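Local coordinates for protein esterase (Thermotoga maritima, PDB 3DOH) that acts as a thermostable esterase, probably hydrolysing carboxylic esters, and joins an immunoglobulin-like domain to an alpha/beta-hydrolase domain, at residues R198-H212 with T365-E377. Numbering follows the deposited sequence.
Sequences RGAVVWAQPRYQVVH and TYENQEAIEWLFE. With SO4 (sulfate ion), chain D.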
loop_
_atom_site.group_PDB
_atom_site.type_symbol
_atom_site.label_atom_id
_atom_site.label_comp_id
_atom_site.label_asym_id
_atom_site.label_seq_id
_atom_site.Cartn_x
_atom_site.Cartn_y
_atom_site.Cartn_z
ATOM N N ARG A 198 8.970 -32.353 -8.527
ATOM C CA ARG A 198 9.188 -33.205 -7.367
ATOM C C ARG A 198 8.846 -34.658 -7.721
ATOM O O ARG A 198 8.705 -35.527 -6.854
ATOM C CB ARG A 198 8.377 -32.702 -6.153
ATOM C CG ARG A 198 9.003 -31.546 -5.287
ATOM C CD ARG A 198 8.801 -31.770 -3.749
ATOM N NE ARG A 198 9.907 -31.203 -2.941
ATOM C CZ ARG A 198 9.829 -30.121 -2.119
ATOM N NH1 ARG A 198 8.672 -29.445 -1.948
ATOM N NH2 ARG A 198 10.921 -29.691 -1.447
ATOM N N GLY A 199 8.737 -34.927 -9.023
ATOM C CA GLY A 199 8.273 -36.238 -9.529
ATOM C C GLY A 199 9.073 -37.450 -9.104
ATOM O O GLY A 199 8.509 -38.535 -8.866
ATOM N N ALA A 200 10.392 -37.281 -9.001
ATOM C CA ALA A 200 11.268 -38.406 -8.653
ATOM C C ALA A 200 11.554 -38.373 -7.159
ATOM O O ALA A 200 11.544 -39.374 -6.468
ATOM C CB ALA A 200 12.576 -38.334 -9.445
ATOM N N VAL A 201 11.755 -37.165 -6.685
ATOM C CA VAL A 201 12.411 -36.888 -5.453
ATOM C C VAL A 201 11.474 -37.007 -4.241
ATOM O O VAL A 201 11.888 -37.381 -3.141
ATOM C CB VAL A 201 12.994 -35.472 -5.649
ATOM C CG1 VAL A 201 12.483 -34.470 -4.648
ATOM C CG2 VAL A 201 14.496 -35.507 -5.891
ATOM N N VAL A 202 10.193 -36.740 -4.436
ATOM C CA VAL A 202 9.232 -36.818 -3.316
ATOM C C VAL A 202 9.321 -38.210 -2.669
ATOM O O VAL A 202 9.412 -38.328 -1.445
ATOM C CB VAL A 202 7.779 -36.431 -3.765
ATOM C CG1 VAL A 202 7.246 -37.391 -4.843
ATOM C CG2 VAL A 202 6.850 -36.352 -2.579
ATOM N N TRP A 203 9.377 -39.248 -3.506
ATOM C CA TRP A 203 9.408 -40.595 -3.005
ATOM C C TRP A 203 10.679 -40.801 -2.214
ATOM O O TRP A 203 10.796 -41.720 -1.436
ATOM C CB TRP A 203 9.317 -41.561 -4.151
ATOM C CG TRP A 203 8.279 -41.105 -5.190
ATOM C CD1 TRP A 203 8.535 -40.482 -6.391
ATOM C CD2 TRP A 203 6.853 -41.224 -5.095
ATOM N NE1 TRP A 203 7.353 -40.209 -7.034
ATOM C CE2 TRP A 203 6.308 -40.653 -6.259
ATOM C CE3 TRP A 203 5.984 -41.736 -4.123
ATOM C CZ2 TRP A 203 4.924 -40.596 -6.487
ATOM C CZ3 TRP A 203 4.613 -41.690 -4.350
ATOM C CH2 TRP A 203 4.099 -41.117 -5.517
ATOM N N ALA A 204 11.625 -39.893 -2.372
ATOM C CA ALA A 204 12.927 -40.114 -1.786
ATOM C C ALA A 204 13.126 -39.275 -0.545
ATOM O O ALA A 204 14.121 -39.442 0.156
ATOM C CB ALA A 204 14.040 -39.873 -2.825
ATOM N N GLN A 205 12.170 -38.405 -0.253
ATOM C CA GLN A 205 12.199 -37.619 0.993
ATOM C C GLN A 205 12.189 -38.495 2.255
ATOM O O GLN A 205 11.452 -39.457 2.311
ATOM C CB GLN A 205 11.065 -36.586 0.978
ATOM C CG GLN A 205 11.437 -35.306 0.150
ATOM C CD GLN A 205 10.256 -34.384 -0.105
ATOM O OE1 GLN A 205 10.366 -33.435 -0.900
ATOM N NE2 GLN A 205 9.100 -34.647 0.564
ATOM N N PRO A 206 13.086 -38.245 3.231
ATOM C CA PRO A 206 12.959 -38.908 4.558
ATOM C C PRO A 206 11.546 -39.087 5.127
ATOM O O PRO A 206 11.211 -40.189 5.560
ATOM C CB PRO A 206 13.819 -38.036 5.460
ATOM C CG PRO A 206 14.925 -37.621 4.535
ATOM C CD PRO A 206 14.306 -37.411 3.175
ATOM N N ARG A 207 10.690 -38.075 5.074
ATOM C CA ARG A 207 9.303 -38.244 5.620
ATOM C C ARG A 207 8.574 -39.484 5.083
ATOM O O ARG A 207 7.780 -40.110 5.802
ATOM C CB ARG A 207 8.437 -36.982 5.424
ATOM C CG ARG A 207 8.225 -36.564 3.952
ATOM C CD ARG A 207 7.393 -35.292 3.817
ATOM N NE ARG A 207 7.878 -34.335 4.789
ATOM C CZ ARG A 207 8.827 -33.441 4.521
ATOM N NH1 ARG A 207 9.339 -33.393 3.285
ATOM N NH2 ARG A 207 9.249 -32.591 5.472
ATOM N N TYR A 208 8.837 -39.828 3.815
ATOM C CA TYR A 208 8.187 -40.982 3.229
ATOM C C TYR A 208 9.036 -42.219 3.331
ATOM O O TYR A 208 8.526 -43.312 3.630
ATOM C CB TYR A 208 7.755 -40.708 1.779
ATOM C CG TYR A 208 6.822 -39.565 1.678
ATOM C CD1 TYR A 208 5.580 -39.581 2.363
ATOM C CD2 TYR A 208 7.168 -38.427 0.964
ATOM C CE1 TYR A 208 4.714 -38.513 2.299
ATOM C CE2 TYR A 208 6.288 -37.331 0.883
ATOM C CZ TYR A 208 5.070 -37.393 1.565
ATOM O OH TYR A 208 4.226 -36.330 1.520
ATOM N N GLN A 209 10.331 -42.070 3.091
ATOM C CA GLN A 209 11.232 -43.230 3.112
ATOM C C GLN A 209 11.173 -44.035 4.395
ATOM O O GLN A 209 11.247 -45.241 4.382
ATOM C CB GLN A 209 12.653 -42.772 2.902
ATOM C CG GLN A 209 12.901 -42.505 1.474
ATOM C CD GLN A 209 12.869 -43.774 0.677
ATOM O OE1 GLN A 209 13.261 -44.843 1.172
ATOM N NE2 GLN A 209 12.407 -43.675 -0.577
ATOM N N VAL A 210 11.042 -43.326 5.503
ATOM C CA VAL A 210 11.051 -43.886 6.836
ATOM C C VAL A 210 9.774 -44.677 7.126
ATOM O O VAL A 210 9.756 -45.543 8.018
ATOM C CB VAL A 210 11.219 -42.729 7.833
ATOM C CG1 VAL A 210 9.837 -42.222 8.360
ATOM C CG2 VAL A 210 12.133 -43.125 8.911
ATOM N N VAL A 211 8.700 -44.410 6.372
ATOM C CA VAL A 211 7.502 -45.278 6.458
ATOM C C VAL A 211 7.313 -46.238 5.280
ATOM O O VAL A 211 6.665 -47.268 5.426
ATOM C CB VAL A 211 6.185 -44.503 6.830
ATOM C CG1 VAL A 211 6.393 -43.750 8.111
ATOM C CG2 VAL A 211 5.817 -43.529 5.774
ATOM N N HIS A 212 7.879 -45.890 4.129
ATOM C CA HIS A 212 7.807 -46.743 2.950
ATOM C C HIS A 212 9.100 -46.680 2.143
ATOM O O HIS A 212 9.138 -46.098 1.060
ATOM C CB HIS A 212 6.619 -46.344 2.071
ATOM C CG HIS A 212 5.356 -46.101 2.836
ATOM N ND1 HIS A 212 4.926 -44.838 3.183
ATOM C CD2 HIS A 212 4.429 -46.960 3.323
ATOM C CE1 HIS A 212 3.789 -44.930 3.849
ATOM N NE2 HIS A 212 3.466 -46.206 3.948
ATOM N N THR A 365 -0.202 -32.371 -7.249
ATOM C CA THR A 365 -0.403 -33.807 -7.162
ATOM C C THR A 365 0.688 -34.440 -6.325
ATOM O O THR A 365 0.382 -35.179 -5.406
ATOM C CB THR A 365 -0.449 -34.408 -8.549
ATOM O OG1 THR A 365 -1.530 -33.788 -9.240
ATOM C CG2 THR A 365 -0.668 -35.874 -8.499
ATOM N N TYR A 366 1.951 -34.130 -6.625
ATOM C CA TYR A 366 3.065 -34.647 -5.830
ATOM C C TYR A 366 3.110 -34.070 -4.427
ATOM O O TYR A 366 3.833 -34.579 -3.556
ATOM C CB TYR A 366 4.415 -34.518 -6.562
ATOM C CG TYR A 366 4.462 -35.428 -7.771
ATOM C CD1 TYR A 366 4.059 -36.759 -7.663
ATOM C CD2 TYR A 366 4.870 -34.961 -9.035
ATOM C CE1 TYR A 366 4.079 -37.608 -8.775
ATOM C CE2 TYR A 366 4.869 -35.826 -10.154
ATOM C CZ TYR A 366 4.485 -37.138 -9.995
ATOM O OH TYR A 366 4.471 -38.002 -11.051
ATOM N N GLU A 367 2.314 -33.034 -4.194
ATOM C CA GLU A 367 2.165 -32.484 -2.841
ATOM C C GLU A 367 0.983 -33.106 -2.069
ATOM O O GLU A 367 0.724 -32.747 -0.923
ATOM C CB GLU A 367 2.152 -30.939 -2.844
ATOM C CG GLU A 367 3.475 -30.261 -3.278
ATOM C CD GLU A 367 4.739 -30.735 -2.493
ATOM O OE1 GLU A 367 4.889 -30.369 -1.304
ATOM O OE2 GLU A 367 5.602 -31.455 -3.078
ATOM N N ASN A 368 0.332 -34.100 -2.653
ATOM C CA ASN A 368 -0.817 -34.732 -2.020
ATOM C C ASN A 368 -0.451 -35.995 -1.202
ATOM O O ASN A 368 -0.179 -37.078 -1.772
ATOM C CB ASN A 368 -1.802 -35.061 -3.129
ATOM C CG ASN A 368 -3.146 -35.547 -2.628
ATOM O OD1 ASN A 368 -3.256 -36.214 -1.582
ATOM N ND2 ASN A 368 -4.190 -35.262 -3.424
ATOM N N GLN A 369 -0.444 -35.863 0.128
ATOM C CA GLN A 369 -0.044 -36.961 1.031
ATOM C C GLN A 369 -0.971 -38.173 0.857
ATOM O O GLN A 369 -0.535 -39.312 0.995
ATOM C CB GLN A 369 0.092 -36.504 2.526
ATOM C CG GLN A 369 0.183 -37.703 3.535
ATOM C CD GLN A 369 0.677 -37.360 4.973
ATOM O OE1 GLN A 369 0.409 -36.276 5.501
ATOM N NE2 GLN A 369 1.382 -38.319 5.615
ATOM N N GLU A 370 -2.233 -37.922 0.539
ATOM C CA GLU A 370 -3.221 -38.973 0.339
ATOM C C GLU A 370 -2.794 -39.857 -0.853
ATOM O O GLU A 370 -2.773 -41.091 -0.768
ATOM C CB GLU A 370 -4.614 -38.337 0.077
ATOM C CG GLU A 370 -5.776 -38.865 0.943
ATOM C CD GLU A 370 -7.117 -39.192 0.159
ATOM O OE1 GLU A 370 -7.820 -38.256 -0.374
ATOM O OE2 GLU A 370 -7.471 -40.413 0.107
ATOM N N ALA A 371 -2.427 -39.193 -1.946
ATOM C CA ALA A 371 -1.983 -39.838 -3.190
ATOM C C ALA A 371 -0.755 -40.714 -2.980
ATOM O O ALA A 371 -0.723 -41.884 -3.402
ATOM C CB ALA A 371 -1.695 -38.784 -4.240
ATOM N N ILE A 372 0.250 -40.141 -2.327
ATOM C CA ILE A 372 1.454 -40.888 -1.926
ATOM C C ILE A 372 1.125 -42.129 -1.080
ATOM O O ILE A 372 1.545 -43.258 -1.399
ATOM C CB ILE A 372 2.425 -39.948 -1.210
ATOM C CG1 ILE A 372 3.034 -38.999 -2.241
ATOM C CG2 ILE A 372 3.463 -40.725 -0.431
ATOM C CD1 ILE A 372 3.448 -37.709 -1.645
ATOM N N GLU A 373 0.315 -41.927 -0.038
ATOM C CA GLU A 373 -0.036 -43.018 0.865
ATOM C C GLU A 373 -0.765 -44.090 0.100
ATOM O O GLU A 373 -0.452 -45.296 0.252
ATOM C CB GLU A 373 -0.904 -42.514 2.016
ATOM C CG GLU A 373 -0.099 -41.944 3.196
ATOM C CD GLU A 373 0.995 -42.908 3.668
ATOM O OE1 GLU A 373 2.192 -42.562 3.503
ATOM O OE2 GLU A 373 0.660 -44.019 4.170
ATOM N N TRP A 374 -1.727 -43.656 -0.733
ATOM C CA TRP A 374 -2.523 -44.563 -1.512
ATOM C C TRP A 374 -1.654 -45.436 -2.419
ATOM O O TRP A 374 -1.921 -46.623 -2.600
ATOM C CB TRP A 374 -3.513 -43.773 -2.344
ATOM C CG TRP A 374 -4.236 -44.623 -3.373
ATOM C CD1 TRP A 374 -5.397 -45.337 -3.179
ATOM C CD2 TRP A 374 -3.851 -44.857 -4.758
ATOM N NE1 TRP A 374 -5.760 -45.965 -4.352
ATOM C CE2 TRP A 374 -4.835 -45.688 -5.330
ATOM C CE3 TRP A 374 -2.805 -44.406 -5.572
ATOM C CZ2 TRP A 374 -4.774 -46.113 -6.674
ATOM C CZ3 TRP A 374 -2.754 -44.835 -6.916
ATOM C CH2 TRP A 374 -3.724 -45.677 -7.439
ATOM N N LEU A 375 -0.605 -44.862 -3.004
ATOM C CA LEU A 375 0.150 -45.642 -3.974
ATOM C C LEU A 375 0.765 -46.789 -3.208
ATOM O O LEU A 375 0.713 -47.934 -3.666
ATOM C CB LEU A 375 1.192 -44.806 -4.696
ATOM C CG LEU A 375 2.071 -45.435 -5.788
ATOM C CD1 LEU A 375 1.331 -45.517 -7.111
ATOM C CD2 LEU A 375 3.268 -44.562 -5.947
ATOM N N PHE A 376 1.264 -46.482 -2.009
ATOM C CA PHE A 376 1.929 -47.498 -1.195
ATOM C C PHE A 376 1.038 -48.601 -0.620
ATOM O O PHE A 376 1.546 -49.660 -0.245
ATOM C CB PHE A 376 2.888 -46.905 -0.136
ATOM C CG PHE A 376 4.120 -46.345 -0.741
ATOM C CD1 PHE A 376 5.009 -47.170 -1.414
ATOM C CD2 PHE A 376 4.375 -44.990 -0.709
ATOM C CE1 PHE A 376 6.152 -46.659 -2.019
ATOM C CE2 PHE A 376 5.532 -44.481 -1.330
ATOM C CZ PHE A 376 6.410 -45.323 -1.994
ATOM N N GLU A 377 -0.267 -48.391 -0.544
ATOM C CA GLU A 377 -1.098 -49.524 -0.120
ATOM C C GLU A 377 -1.456 -50.442 -1.295
ATOM O O GLU A 377 -2.225 -51.394 -1.136
ATOM C CB GLU A 377 -2.288 -49.095 0.724
ATOM C CG GLU A 377 -2.813 -47.722 0.347
ATOM C CD GLU A 377 -3.628 -47.043 1.459
ATOM O OE1 GLU A 377 -4.849 -46.787 1.264
ATOM O OE2 GLU A 377 -3.040 -46.765 2.527
HETATM S S SO4 D . 12.016 -30.659 3.470
HETATM O O1 SO4 D . 11.313 -31.426 2.403
HETATM O O2 SO4 D . 13.373 -31.057 3.802
HETATM O O3 SO4 D . 11.195 -30.689 4.686
HETATM O O4 SO4 D . 12.229 -29.302 2.978
HETATM O O HOH W 1 4.705 -34.687 -0.381
#
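A water bridges Y208 and Y366: it lies 2.6 Å from Y208 OH, in the plane of the phenol ring, and donates a hydrogen bond to Y366 O. The bridge joins helix 206-209 to the residues leading into the C-terminal helix 369-376 of the alpha/beta-hydrolase fold; both segments pack on strand 174-180, W203 against V177 and F376 against P175.

The wide indole of W203 fills the middle. Its NE1 donates to G199 O (2.7 Å) in the ring plane, a bent bond that helps set the rotation of the indole, while CZ3 at the far rim meets L375 CD2 at 3.6 Å. I372 suits its place by branching: with CG1 anti to the carbonyl carbon (chi1 -72°), that branch touches W203, CG2 lies over one face of Y208, 3.9 Å from the ring centroid, and CD1 reaches the phenol end. R207 CG covers the opposite face.

H212 and F376 suit each other as flat rings that can layer closely: they are nearly parallel, at 4°, but slid so far that each ring covers the other's CB; H212 CB sits 3.7 Å from the F376 centroid.

G199, lacking a side chain, lets its CA settle on the face of Y366, 3.9 Å from the centroid. The hydroxyl of Y366 hydrogen-bonds T268 on strand 264-270, which leads to the probable nucleophile elbow.

At the border, the main partner of R198 NH1 is E347 of the second subunit, and E367 OE2 is only a long second one at 3.8 Å. R207 grips a sulfate, probably from the crystallisation liquor, with two nearly straight bonds from NH1 and NH2.

N368 caps helix 369-376: its OD1 accepts from A371 N at 3.1 Å, the donor standing above the carbonyl plane.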